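Local coordinates for Pdx2 protein (Plasmodium falciparum, PDB 2ABW) that hydrolyses glutamine to glutamate and ammonia, the ammonia being channelled to the Pdx1 active site for pyridoxal 5'-phosphate (vitamin B6) biosynthesis, at residues P17-F22 with I32-N37; G46-G51 with Q207-K212; H39-C44 with Y69-H74; L93-E98 with E160-E165. All blocks are in the same frame, centred on the assembly; numbering follows the deposited sequence.

Contact 1: P17-F22 with I32-N37; sequences PHINHF and IIQVRN
Helix 17-22 lies nearly antiparallel to strand 32-35, at 161° with the axes 9.2 Å apart at closest approach, and Ile19 and Ile32 form the nearest backbone pair. The contact is apolar, and Ile32 is its middle, with each of its two branches meeting a different helix residue. CG2 reaches Ile19, 3.8 Å from its CG2, as the two isoleucines run alongside in opposing senses. The other branch is folded by chi2 of -69°, which puts CD1 against the root of Phe22, 3.5 Å from its CB. The Phe22 ring runs on from there toward Ile6, Trp84 and helix 204-219. Farther up the strand, CD1 of Ile19 meets the aliphatic stem of Gln34, 4.1 Å from its CG, while the amide OE1 of Gln34 is hydrogen-bonded to Ser10 OG. Branched isoleucines suit a helix laid on a sheet, since each offers two methyl-bearing arms, and glutamine suits the margin, greasy along its stem and polar at its end. Together with strand 4-9, these elements form a beta-alpha-beta crossover in the alpha/beta fold of this glutamine amidotransferase.

Contact 2: G46-G51 with Q207-K212; sequences GLVIPG and QYFYEK
The carbonyl oxygen of Leu47 lies 3.5 Å from CZ of Phe209, the closest approach between strand 46-49 and helix 207-212. No hydrogen bond crosses the contact; the backbone of Leu47 is instead paired with Pro82 and with Trp84 of strand 83-86, while Gly46 and Val48 pair with strand 4-9 on the other flank. Phe209 supplies the whole helix side of the meeting. With chi1 at -175° its CG stands opposite the backbone N, and the ring reaches from the helix to the strand. Its far edge is presented to the backbone: Leu47 N sits in the ring plane, 4.0 Å from CZ, and Gly46 C also lies near that plane. Gly46 has no side chain to keep the ring from the main chain, whereas Leu47 sends its side chain away to the other face of the sheet. CG2 of Val48 lies 3.9 Å from CE2 of Phe209. A compact beta-branched valine fits beside a broad ring. Phe22 of helix 16-23 packs against both Phe209 and Val48, and Trp84 and Ile6 also touch Val48, which completes a buried apolar layer. On another side of the helix, Tyr208 OH and Lys212 NZ both bind Glu186. The chemistry is therefore that of apolar packing: the Phe209 ring is buried against a strand whose backbone polar atoms are paired inside the sheet, and helix is fixed to sheet without any directional polar bond.

Contact 3: H39-C44 with Y69-H74; sequences HDLGLC and YNALVH
Leu41 and Leu72 come together from differing first torsions: in Leu41 chi1 of 180° places CG opposite the backbone N and sends the side chain straight out from its helix, whereas in Leu72 chi1 of -68° places CG opposite the carbonyl carbon and brings CD2 round to Leu41. The two side chains cross obliquely. CD2 of Leu41 does most of the touching, 3.8 Å from CD2 of Leu72, and the same Leu72 methyl is 4.0 Å from CD1 of Leu41, resting against both prongs of the fork. Beside it, Leu41 CD2 also reaches CB of Ala71 at 3.9 Å, and the Ala71 carbonyl oxygen is just as near. The residue types fit this arrangement: alanine has a short side chain that brings the leucine close to the helix backbone, while the forked leucine ends interlock between the helices. Around the contact the backbone is held by Leu43 N bonded to Asp40 O and Cys44 N to Leu41 O, the latter at 3.1 Å. No hydrogen bond joins the two segments, and the contact lies away from the glutamine site. On the far side of helix 69-74, Val73 CG2 lies over one face of the Tyr69 ring, 3.6 Å above its plane, and Arg58 makes a cation-pi contact with the same ring. Leu41 and Leu72 both rest on Leu47 of strand 46-49, so helices 38-42 and 63-77 pack side by side on the face of the central sheet opposite helix 204-219, with Phe112 also touching Leu72.

Contact 4: L93-E98 with E160-E165; sequences LSKNVE and EILSDE
The amide of Asn96 is the flat group in contact here: CD1 of Leu162 comes up beyond its nitrogen end, tilted out of the amide plane, 3.2 Å from ND2. That nitrogen is also hydrogen-bonded to Thr118 OG1. Asn96, with chi1 of -60° and CG opposite its carbonyl carbon, points across to Leu162, whose side chain meets it obliquely. Lys95 adds its stem: CD lies 3.9 Å from CD1 of Leu162, at about a right angle, before the chain bends at chi4, carrying the amine away. The types fit: the asparagine amide can bond to Thr118 while forked Leu162 lays a methyl against it and the Lys95 stem, whose charged end suits this solvent-exposed position. The segments run through or just past the ends of the two outer strands of a small three-stranded sheet, 94-98 and 157-161, with strand 115-120 between them, and Thr118 on that middle strand also bonds to Glu160 OE1. The carboxylates of Glu98 and Glu160 come within 5.3 Å of each other, OE2 to OE1; Arg159 forms a salt bridge with Glu98 and probably eases the repulsion. Past Leu162, Ser163 OG accepts from Glu165 N at 2.9 Å, an ST turn.

Overall arrangement
Contacts 1, 2 and 3 cluster about the parallel half of the nine-stranded sheet. The centres of contacts 1 and 2 are about 10 Å apart, and each lies about 15 Å from contact 3. Helices 16-23 and 204-219 share one face, helices 38-42 and 63-77 the other, with strand 46-49 between them. Contact 1 closes first along the chain; contacts 2 and 3 then interleave, strand 46-49 following helix 38-42 directly. Contact 4 falls between the halves of contact 2, on the separate three-stranded sheet, its centre about 26 Å from that of contact 1. The C-terminal helix thus closes back on the N-terminal half of the sheet, which also carries the nucleophile Cys87 after strand 83-86.

Contact 1: P17-F22 with I32-N37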
loop_
_atom_site.group_PDB
_atom_site.type_symbol
_atom_site.label_atom_id
_atom_site.label_comp_id
_atom_site.label_asym_id
_atom_site.label_seq_id
_atom_site.Cartn_x
_atom_site.Cartn_y
_atom_site.Cartn_z
ATOM N N PRO A 17 0.262 14.581 -0.966
ATOM C CA PRO A 17 0.663 14.176 -2.321
ATOM C C PRO A 17 0.004 12.892 -2.779
ATOM O O PRO A 17 -0.205 12.748 -3.981
ATOM C CB PRO A 17 2.155 13.968 -2.244
ATOM C CG PRO A 17 2.561 14.738 -1.056
ATOM C CD PRO A 17 1.450 14.858 -0.100
ATOM N N HIS A 18 -0.303 11.977 -1.865
ATOM C CA HIS A 18 -0.998 10.794 -2.268
ATOM C C HIS A 18 -2.427 11.081 -2.731
ATOM O O HIS A 18 -2.909 10.543 -3.745
ATOM C CB HIS A 18 -1.049 9.781 -1.129
ATOM C CG HIS A 18 0.254 9.125 -0.903
ATOM N ND1 HIS A 18 0.655 7.973 -1.571
ATOM C CD2 HIS A 18 1.270 9.504 -0.105
ATOM C CE1 HIS A 18 1.862 7.669 -1.135
ATOM N NE2 HIS A 18 2.268 8.587 -0.271
ATOM N N ILE A 19 -3.095 11.956 -1.988
ATOM C CA ILE A 19 -4.435 12.420 -2.380
ATOM C C ILE A 19 -4.378 13.108 -3.758
ATOM O O ILE A 19 -5.179 12.823 -4.665
ATOM C CB ILE A 19 -5.016 13.378 -1.311
ATOM C CG1 ILE A 19 -5.275 12.547 -0.067
ATOM C CG2 ILE A 19 -6.326 14.001 -1.807
ATOM C CD1 ILE A 19 -5.897 13.361 1.128
ATOM N N ASN A 20 -3.444 14.008 -3.929
ATOM C CA ASN A 20 -3.280 14.753 -5.217
ATOM C C ASN A 20 -3.133 13.792 -6.380
ATOM O O ASN A 20 -3.652 14.026 -7.446
ATOM C CB ASN A 20 -2.065 15.661 -5.152
ATOM C CG ASN A 20 -1.781 16.364 -6.440
ATOM O OD1 ASN A 20 -2.520 17.301 -6.783
ATOM N ND2 ASN A 20 -0.725 15.966 -7.192
ATOM N N HIS A 21 -2.359 12.733 -6.166
ATOM C CA HIS A 21 -2.118 11.773 -7.242
ATOM C C HIS A 21 -3.367 10.993 -7.674
ATOM O O HIS A 21 -3.491 10.661 -8.844
ATOM C CB HIS A 21 -0.978 10.824 -6.920
ATOM C CG HIS A 21 0.132 10.899 -7.904
ATOM N ND1 HIS A 21 1.010 11.945 -7.862
ATOM C CD2 HIS A 21 0.598 10.030 -8.828
ATOM C CE1 HIS A 21 1.977 11.726 -8.758
ATOM N NE2 HIS A 21 1.696 10.617 -9.419
ATOM N N PHE A 22 -4.319 10.774 -6.764
ATOM C CA PHE A 22 -5.575 10.244 -7.229
ATOM C C PHE A 22 -6.468 11.281 -7.916
ATOM O O PHE A 22 -7.172 11.005 -8.825
ATOM C CB PHE A 22 -6.333 9.668 -6.041
ATOM C CG PHE A 22 -5.907 8.239 -5.683
ATOM C CD1 PHE A 22 -6.503 7.182 -6.268
ATOM C CD2 PHE A 22 -4.909 8.027 -4.721
ATOM C CE1 PHE A 22 -6.056 5.864 -5.965
ATOM C CE2 PHE A 22 -4.481 6.746 -4.408
ATOM C CZ PHE A 22 -5.069 5.666 -4.974
ATOM N N ILE A 32 -12.035 11.404 -2.844
ATOM C CA ILE A 32 -10.964 10.990 -1.906
ATOM C C ILE A 32 -11.171 11.632 -0.593
ATOM O O ILE A 32 -11.518 12.799 -0.503
ATOM C CB ILE A 32 -9.575 11.375 -2.443
ATOM C CG1 ILE A 32 -9.333 10.858 -3.867
ATOM C CG2 ILE A 32 -8.499 10.914 -1.509
ATOM C CD1 ILE A 32 -9.190 9.341 -4.002
ATOM N N ILE A 33 -10.996 10.836 0.481
ATOM C CA ILE A 33 -11.100 11.409 1.825
ATOM C C ILE A 33 -9.934 11.082 2.664
ATOM O O ILE A 33 -9.290 10.095 2.430
ATOM C CB ILE A 33 -12.416 10.957 2.546
ATOM C CG1 ILE A 33 -12.441 9.491 2.876
ATOM C CG2 ILE A 33 -13.649 11.301 1.706
ATOM C CD1 ILE A 33 -13.571 9.089 3.818
ATOM N N GLN A 34 -9.630 11.942 3.642
ATOM C CA GLN A 34 -8.668 11.585 4.633
ATOM C C GLN A 34 -9.333 10.580 5.528
ATOM O O GLN A 34 -10.556 10.655 5.811
ATOM C CB GLN A 34 -8.279 12.785 5.490
ATOM C CG GLN A 34 -7.455 13.833 4.838
ATOM C CD GLN A 34 -7.104 14.938 5.861
ATOM O OE1 GLN A 34 -6.820 14.643 7.031
ATOM N NE2 GLN A 34 -7.103 16.178 5.412
ATOM N N VAL A 35 -8.548 9.662 6.071
ATOM C CA VAL A 35 -9.042 8.731 7.099
ATOM C C VAL A 35 -8.214 8.906 8.376
ATOM O O VAL A 35 -7.007 8.753 8.390
ATOM C CB VAL A 35 -8.965 7.292 6.640
ATOM C CG1 VAL A 35 -9.207 6.298 7.763
ATOM C CG2 VAL A 35 -9.890 7.135 5.386
ATOM N N ARG A 36 -8.885 9.317 9.420
ATOM C CA ARG A 36 -8.248 9.624 10.691
ATOM C C ARG A 36 -8.873 8.816 11.816
ATOM O O ARG A 36 -8.383 8.838 12.926
ATOM C CB ARG A 36 -8.515 11.103 10.955
ATOM C CG ARG A 36 -8.048 12.059 9.920
ATOM C CD ARG A 36 -8.903 13.327 10.033
ATOM N NE ARG A 36 -10.233 13.085 9.409
ATOM C CZ ARG A 36 -11.382 13.604 9.807
ATOM N NH1 ARG A 36 -11.445 14.382 10.882
ATOM N NH2 ARG A 36 -12.499 13.356 9.142
ATOM N N ASN A 37 -9.986 8.124 11.534
ATOM C CA ASN A 37 -10.725 7.441 12.580
ATOM C C ASN A 37 -11.654 6.415 11.966
ATOM O O ASN A 37 -11.748 6.313 10.733
ATOM C CB ASN A 37 -11.473 8.464 13.417
ATOM C CG ASN A 37 -12.400 9.298 12.620
ATOM O OD1 ASN A 37 -13.211 8.803 11.908
ATOM N ND2 ASN A 37 -12.334 10.622 12.796
#

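Contact 2: G46-G51 with Q207-K212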
loop_
_atom_site.group_PDB
_atom_site.type_symbol
_atom_site.label_atom_id
_atom_site.label_comp_id
_atom_site.label_asym_id
_atom_site.label_seq_id
_atom_site.Cartn_x
_atom_site.Cartn_y
_atom_site.Cartn_z
ATOM N N GLY A 46 -12.331 1.661 -0.494
ATOM C CA GLY A 46 -10.937 1.174 -0.455
ATOM C C GLY A 46 -10.070 2.120 0.329
ATOM O O GLY A 46 -10.490 3.309 0.575
ATOM N N LEU A 47 -8.878 1.707 0.730
ATOM C CA LEU A 47 -8.030 2.558 1.620
ATOM C C LEU A 47 -6.578 2.447 1.128
ATOM O O LEU A 47 -6.120 1.346 0.751
ATOM C CB LEU A 47 -8.122 2.034 3.059
ATOM C CG LEU A 47 -7.256 2.733 4.050
ATOM C CD1 LEU A 47 -7.806 4.104 4.299
ATOM C CD2 LEU A 47 -7.090 1.916 5.369
ATOM N N VAL A 48 -5.888 3.593 1.168
ATOM C CA VAL A 48 -4.458 3.639 0.950
ATOM C C VAL A 48 -3.781 3.944 2.275
ATOM O O VAL A 48 -4.177 4.937 3.005
ATOM C CB VAL A 48 -4.112 4.749 -0.042
ATOM C CG1 VAL A 48 -2.609 4.756 -0.239
ATOM C CG2 VAL A 48 -4.882 4.528 -1.346
ATOM N N ILE A 49 -2.744 3.153 2.633
ATOM C CA ILE A 49 -1.903 3.440 3.790
ATOM C C ILE A 49 -0.537 3.801 3.269
ATOM O O ILE A 49 0.152 2.897 2.871
ATOM C CB ILE A 49 -1.864 2.278 4.749
ATOM C CG1 ILE A 49 -3.295 1.964 5.257
ATOM C CG2 ILE A 49 -0.953 2.685 5.979
ATOM C CD1 ILE A 49 -3.469 0.958 6.457
ATOM N N PRO A 50 -0.154 5.066 3.329
ATOM C CA PRO A 50 1.186 5.462 2.915
ATOM C C PRO A 50 2.105 5.612 4.130
ATOM O O PRO A 50 1.773 5.122 5.166
ATOM C CB PRO A 50 0.865 6.726 2.148
ATOM C CG PRO A 50 -0.191 7.419 3.054
ATOM C CD PRO A 50 -1.005 6.246 3.614
ATOM N N GLY A 51 3.187 6.314 4.017
ATOM C CA GLY A 51 3.988 6.715 5.196
ATOM C C GLY A 51 5.433 6.405 4.948
ATOM O O GLY A 51 5.800 5.520 4.164
ATOM N N GLN A 207 -4.381 4.417 -10.788
ATOM C CA GLN A 207 -5.409 3.949 -11.711
ATOM C C GLN A 207 -5.716 2.492 -11.475
ATOM O O GLN A 207 -6.895 2.097 -11.434
ATOM C CB GLN A 207 -4.956 4.204 -13.121
ATOM C CG GLN A 207 -6.114 3.829 -14.073
ATOM C CD GLN A 207 -5.768 4.022 -15.548
ATOM O OE1 GLN A 207 -4.648 4.450 -15.913
ATOM N NE2 GLN A 207 -6.695 3.694 -16.373
ATOM N N TYR A 208 -4.699 1.670 -11.312
ATOM C CA TYR A 208 -4.876 0.235 -11.052
ATOM C C TYR A 208 -5.636 0.017 -9.755
ATOM O O TYR A 208 -6.572 -0.793 -9.660
ATOM C CB TYR A 208 -3.537 -0.431 -10.932
ATOM C CG TYR A 208 -3.606 -1.901 -10.791
ATOM C CD1 TYR A 208 -3.978 -2.696 -11.883
ATOM C CD2 TYR A 208 -3.307 -2.531 -9.644
ATOM C CE1 TYR A 208 -4.025 -4.078 -11.756
ATOM C CE2 TYR A 208 -3.302 -3.895 -9.538
ATOM C CZ TYR A 208 -3.664 -4.668 -10.586
ATOM O OH TYR A 208 -3.717 -6.082 -10.556
ATOM N N PHE A 209 -5.241 0.746 -8.731
ATOM C CA PHE A 209 -5.932 0.569 -7.410
ATOM C C PHE A 209 -7.376 1.076 -7.542
ATOM O O PHE A 209 -8.290 0.440 -6.997
ATOM C CB PHE A 209 -5.223 1.285 -6.282
ATOM C CG PHE A 209 -5.851 1.002 -4.936
ATOM C CD1 PHE A 209 -5.806 -0.319 -4.441
ATOM C CD2 PHE A 209 -6.444 1.958 -4.148
ATOM C CE1 PHE A 209 -6.417 -0.617 -3.253
ATOM C CE2 PHE A 209 -7.031 1.643 -2.951
ATOM C CZ PHE A 209 -7.029 0.380 -2.539
ATOM N N TYR A 210 -7.630 2.162 -8.239
ATOM C CA TYR A 210 -9.009 2.616 -8.444
ATOM C C TYR A 210 -9.841 1.479 -9.092
ATOM O O TYR A 210 -10.968 1.190 -8.645
ATOM C CB TYR A 210 -9.013 3.838 -9.329
ATOM C CG TYR A 210 -10.399 4.192 -9.723
ATOM C CD1 TYR A 210 -11.257 4.873 -8.896
ATOM C CD2 TYR A 210 -10.944 3.767 -10.928
ATOM C CE1 TYR A 210 -12.567 5.148 -9.272
ATOM C CE2 TYR A 210 -12.242 4.033 -11.310
ATOM C CZ TYR A 210 -13.093 4.682 -10.462
ATOM O OH TYR A 210 -14.436 4.999 -10.756
ATOM N N GLU A 211 -9.349 0.880 -10.160
ATOM C CA GLU A 211 -10.074 -0.172 -10.839
ATOM C C GLU A 211 -10.306 -1.353 -9.888
ATOM O O GLU A 211 -11.400 -1.932 -9.927
ATOM C CB GLU A 211 -9.304 -0.574 -12.069
ATOM C CG GLU A 211 -9.388 0.411 -13.176
ATOM C CD GLU A 211 -10.742 0.507 -13.833
ATOM O OE1 GLU A 211 -11.497 -0.472 -13.810
ATOM O OE2 GLU A 211 -11.086 1.535 -14.419
ATOM N N LYS A 212 -9.358 -1.612 -8.982
ATOM C CA LYS A 212 -9.526 -2.675 -7.979
ATOM C C LYS A 212 -10.713 -2.398 -7.091
ATOM O O LYS A 212 -11.561 -3.233 -6.759
ATOM C CB LYS A 212 -8.278 -2.815 -7.152
ATOM C CG LYS A 212 -8.221 -4.007 -6.273
ATOM C CD LYS A 212 -6.821 -4.142 -5.662
ATOM C CE LYS A 212 -6.725 -5.300 -4.598
ATOM N NZ LYS A 212 -6.718 -6.550 -5.395
#

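Contact 3: H39-C44 with Y69-H74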
loop_
_atom_site.group_PDB
_atom_site.type_symbol
_atom_site.label_atom_id
_atom_site.label_comp_id
_atom_site.label_asym_id
_atom_site.label_seq_id
_atom_site.Cartn_x
_atom_site.Cartn_y
_atom_site.Cartn_z
ATOM N N HIS A 39 -14.941 6.257 11.906
ATOM C CA HIS A 39 -16.078 6.855 11.145
ATOM C C HIS A 39 -15.650 7.066 9.666
ATOM O O HIS A 39 -16.313 6.652 8.747
ATOM C CB HIS A 39 -16.459 8.172 11.761
ATOM C CG HIS A 39 -17.648 8.793 11.106
ATOM N ND1 HIS A 39 -17.571 9.977 10.403
ATOM C CD2 HIS A 39 -18.934 8.372 10.994
ATOM C CE1 HIS A 39 -18.737 10.232 9.843
ATOM N NE2 HIS A 39 -19.599 9.302 10.217
ATOM N N ASP A 40 -14.501 7.691 9.484
ATOM C CA ASP A 40 -13.975 7.943 8.162
ATOM C C ASP A 40 -13.795 6.600 7.412
ATOM O O ASP A 40 -14.106 6.453 6.233
ATOM C CB ASP A 40 -12.611 8.616 8.154
ATOM C CG ASP A 40 -12.567 9.996 8.774
ATOM O OD1 ASP A 40 -13.620 10.743 8.690
ATOM O OD2 ASP A 40 -11.452 10.383 9.296
ATOM N N LEU A 41 -13.228 5.622 8.149
ATOM C CA LEU A 41 -12.914 4.282 7.519
ATOM C C LEU A 41 -14.175 3.683 7.036
ATOM O O LEU A 41 -14.168 3.054 6.000
ATOM C CB LEU A 41 -12.207 3.396 8.528
ATOM C CG LEU A 41 -11.850 2.016 8.000
ATOM C CD1 LEU A 41 -10.807 2.197 6.830
ATOM C CD2 LEU A 41 -11.294 1.186 9.104
ATOM N N GLY A 42 -15.273 3.828 7.810
ATOM C CA GLY A 42 -16.556 3.260 7.406
ATOM C C GLY A 42 -17.126 3.768 6.091
ATOM O O GLY A 42 -18.043 3.138 5.493
ATOM N N LEU A 43 -16.672 4.939 5.668
ATOM C CA LEU A 43 -17.186 5.591 4.428
ATOM C C LEU A 43 -16.406 5.135 3.201
ATOM O O LEU A 43 -16.721 5.504 2.036
ATOM C CB LEU A 43 -17.065 7.098 4.490
ATOM C CG LEU A 43 -17.821 7.739 5.628
ATOM C CD1 LEU A 43 -17.487 9.247 5.579
ATOM C CD2 LEU A 43 -19.295 7.405 5.598
ATOM N N CYS A 44 -15.377 4.360 3.421
ATOM C CA CYS A 44 -14.385 4.042 2.362
ATOM C C CYS A 44 -14.788 2.755 1.654
ATOM O O CYS A 44 -15.004 1.765 2.308
ATOM C CB CYS A 44 -12.952 3.789 2.906
ATOM S SG CYS A 44 -12.283 5.391 3.462
ATOM N N TYR A 69 -6.747 0.257 14.814
ATOM C CA TYR A 69 -6.011 -0.946 14.428
ATOM C C TYR A 69 -7.025 -2.094 14.222
ATOM O O TYR A 69 -7.069 -2.765 13.199
ATOM C CB TYR A 69 -5.032 -1.354 15.491
ATOM C CG TYR A 69 -4.363 -2.640 15.200
ATOM C CD1 TYR A 69 -3.325 -2.761 14.284
ATOM C CD2 TYR A 69 -4.798 -3.793 15.796
ATOM C CE1 TYR A 69 -2.700 -3.973 13.989
ATOM C CE2 TYR A 69 -4.231 -5.043 15.439
ATOM C CZ TYR A 69 -3.170 -5.133 14.605
ATOM O OH TYR A 69 -2.607 -6.361 14.261
ATOM N N ASN A 70 -7.861 -2.311 15.231
ATOM C CA ASN A 70 -8.824 -3.475 15.148
ATOM C C ASN A 70 -9.795 -3.242 13.987
ATOM O O ASN A 70 -10.112 -4.196 13.267
ATOM C CB ASN A 70 -9.565 -3.601 16.398
ATOM C CG ASN A 70 -8.677 -4.030 17.582
ATOM O OD1 ASN A 70 -7.755 -4.733 17.372
ATOM N ND2 ASN A 70 -9.048 -3.672 18.783
ATOM N N ALA A 71 -10.208 -1.997 13.739
ATOM C CA ALA A 71 -11.112 -1.732 12.617
ATOM C C ALA A 71 -10.420 -1.977 11.274
ATOM O O ALA A 71 -11.028 -2.476 10.312
ATOM C CB ALA A 71 -11.712 -0.300 12.711
ATOM N N LEU A 72 -9.150 -1.603 11.184
ATOM C CA LEU A 72 -8.338 -1.857 9.955
ATOM C C LEU A 72 -8.188 -3.362 9.695
ATOM O O LEU A 72 -8.350 -3.808 8.603
ATOM C CB LEU A 72 -7.011 -1.099 10.028
ATOM C CG LEU A 72 -7.145 0.404 9.958
ATOM C CD1 LEU A 72 -5.830 1.100 10.320
ATOM C CD2 LEU A 72 -7.518 0.804 8.539
ATOM N N VAL A 73 -7.935 -4.121 10.747
ATOM C CA VAL A 73 -7.797 -5.556 10.613
ATOM C C VAL A 73 -9.082 -6.093 10.094
ATOM O O VAL A 73 -9.106 -6.981 9.230
ATOM C CB VAL A 73 -7.304 -6.190 11.944
ATOM C CG1 VAL A 73 -7.414 -7.749 11.856
ATOM C CG2 VAL A 73 -5.876 -5.772 12.232
ATOM N N HIS A 74 -10.198 -5.682 10.691
ATOM C CA HIS A 74 -11.494 -6.152 10.243
ATOM C C HIS A 74 -11.762 -5.765 8.766
ATOM O O HIS A 74 -12.305 -6.545 7.962
ATOM C CB HIS A 74 -12.572 -5.669 11.199
ATOM C CG HIS A 74 -13.973 -5.922 10.741
ATOM N ND1 HIS A 74 -14.705 -4.933 10.123
ATOM C CD2 HIS A 74 -14.802 -6.969 10.903
ATOM C CE1 HIS A 74 -15.923 -5.377 9.908
ATOM N NE2 HIS A 74 -15.960 -6.654 10.253
#

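Contact 4: L93-E98 with E160-E165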
loop_
_atom_site.group_PDB
_atom_site.type_symbol
_atom_site.label_atom_id
_atom_site.label_comp_id
_atom_site.label_asym_id
_atom_site.label_seq_id
_atom_site.Cartn_x
_atom_site.Cartn_y
_atom_site.Cartn_z
ATOM N N LEU A 93 1.260 -4.219 6.078
ATOM C CA LEU A 93 0.456 -5.369 5.538
ATOM C C LEU A 93 1.188 -6.717 5.597
ATOM O O LEU A 93 0.653 -7.778 5.255
ATOM C CB LEU A 93 0.026 -5.115 4.113
ATOM C CG LEU A 93 -0.863 -3.910 3.866
ATOM C CD1 LEU A 93 -1.217 -3.672 2.401
ATOM C CD2 LEU A 93 -2.250 -4.123 4.685
ATOM N N SER A 94 2.489 -6.643 5.880
ATOM C CA SER A 94 3.302 -7.788 5.725
ATOM C C SER A 94 3.188 -8.778 6.901
ATOM O O SER A 94 3.063 -8.393 8.061
ATOM C CB SER A 94 4.767 -7.444 5.494
ATOM O OG SER A 94 4.890 -6.663 4.334
ATOM N N LYS A 95 3.381 -10.062 6.601
ATOM C CA LYS A 95 3.356 -11.110 7.671
ATOM C C LYS A 95 4.504 -11.070 8.614
ATOM O O LYS A 95 4.345 -11.072 9.868
ATOM C CB LYS A 95 3.326 -12.477 7.035
ATOM C CG LYS A 95 3.217 -13.641 8.027
ATOM C CD LYS A 95 3.001 -14.939 7.311
ATOM C CE LYS A 95 2.553 -16.047 8.306
ATOM N NZ LYS A 95 1.960 -15.425 9.535
ATOM N N ASN A 96 5.726 -11.051 8.059
ATOM C CA ASN A 96 6.924 -11.003 8.843
ATOM C C ASN A 96 7.622 -9.698 8.550
ATOM O O ASN A 96 7.891 -9.375 7.367
ATOM C CB ASN A 96 7.847 -12.171 8.523
ATOM C CG ASN A 96 7.225 -13.494 8.781
ATOM O OD1 ASN A 96 6.664 -13.751 9.902
ATOM N ND2 ASN A 96 7.316 -14.383 7.780
ATOM N N VAL A 97 7.875 -8.894 9.562
ATOM C CA VAL A 97 8.636 -7.681 9.459
ATOM C C VAL A 97 9.978 -7.832 10.090
ATOM O O VAL A 97 10.036 -8.171 11.289
ATOM C CB VAL A 97 7.801 -6.455 9.969
ATOM C CG1 VAL A 97 8.618 -5.202 9.851
ATOM C CG2 VAL A 97 6.356 -6.325 9.252
ATOM N N GLU A 98 11.033 -7.470 9.357
ATOM C CA GLU A 98 12.422 -7.544 9.847
ATOM C C GLU A 98 13.100 -6.184 9.883
ATOM O O GLU A 98 12.870 -5.293 9.064
ATOM C CB GLU A 98 13.215 -8.489 8.969
ATOM C CG GLU A 98 12.640 -9.895 9.018
ATOM C CD GLU A 98 13.364 -10.925 8.144
ATOM O OE1 GLU A 98 14.072 -10.532 7.218
ATOM O OE2 GLU A 98 13.153 -12.137 8.352
ATOM N N GLU A 160 11.018 -12.379 1.132
ATOM C CA GLU A 160 10.383 -13.696 0.914
ATOM C C GLU A 160 8.918 -13.520 0.477
ATOM O O GLU A 160 8.190 -12.766 1.107
ATOM C CB GLU A 160 10.378 -14.519 2.193
ATOM C CG GLU A 160 11.748 -14.779 2.799
ATOM C CD GLU A 160 11.710 -15.600 4.098
ATOM O OE1 GLU A 160 10.745 -15.366 4.897
ATOM O OE2 GLU A 160 12.590 -16.473 4.245
ATOM N N ILE A 161 8.497 -14.356 -0.467
ATOM C CA ILE A 161 7.078 -14.592 -0.770
ATOM C C ILE A 161 6.732 -15.889 -0.028
ATOM O O ILE A 161 7.440 -16.900 -0.195
ATOM C CB ILE A 161 6.868 -14.734 -2.259
ATOM C CG1 ILE A 161 7.292 -13.469 -3.019
ATOM C CG2 ILE A 161 5.413 -15.061 -2.614
ATOM C CD1 ILE A 161 6.665 -12.155 -2.566
ATOM N N LEU A 162 5.594 -15.881 0.672
ATOM C CA LEU A 162 5.282 -16.964 1.614
ATOM C C LEU A 162 4.052 -17.779 1.207
ATOM O O LEU A 162 3.669 -18.717 1.912
ATOM C CB LEU A 162 5.156 -16.445 3.017
ATOM C CG LEU A 162 6.366 -15.742 3.613
ATOM C CD1 LEU A 162 6.053 -15.068 4.916
ATOM C CD2 LEU A 162 7.587 -16.652 3.693
ATOM N N SER A 163 3.421 -17.447 0.101
ATOM C CA SER A 163 2.185 -18.146 -0.327
ATOM C C SER A 163 2.094 -18.086 -1.802
ATOM O O SER A 163 2.497 -17.083 -2.439
ATOM C CB SER A 163 0.966 -17.418 0.223
ATOM O OG SER A 163 -0.243 -17.885 -0.346
ATOM N N ASP A 164 1.587 -19.159 -2.418
ATOM C CA ASP A 164 1.284 -19.074 -3.837
ATOM C C ASP A 164 0.134 -18.124 -4.184
ATOM O O ASP A 164 -0.081 -17.812 -5.387
ATOM C CB ASP A 164 0.890 -20.447 -4.408
ATOM C CG ASP A 164 2.028 -21.448 -4.351
ATOM O OD1 ASP A 164 3.170 -21.119 -4.771
ATOM O OD2 ASP A 164 1.775 -22.586 -3.899
ATOM N N GLU A 165 -0.596 -17.668 -3.196
ATOM C CA GLU A 165 -1.631 -16.668 -3.415
ATOM C C GLU A 165 -1.079 -15.291 -3.677
ATOM O O GLU A 165 -1.794 -14.399 -4.131
ATOM C CB GLU A 165 -2.478 -16.518 -2.155
ATOM C CG GLU A 165 -3.427 -17.562 -1.754
ATOM C CD GLU A 165 -4.297 -17.143 -0.488
ATOM O OE1 GLU A 165 -4.376 -15.979 0.081
ATOM O OE2 GLU A 165 -4.958 -18.086 0.009
#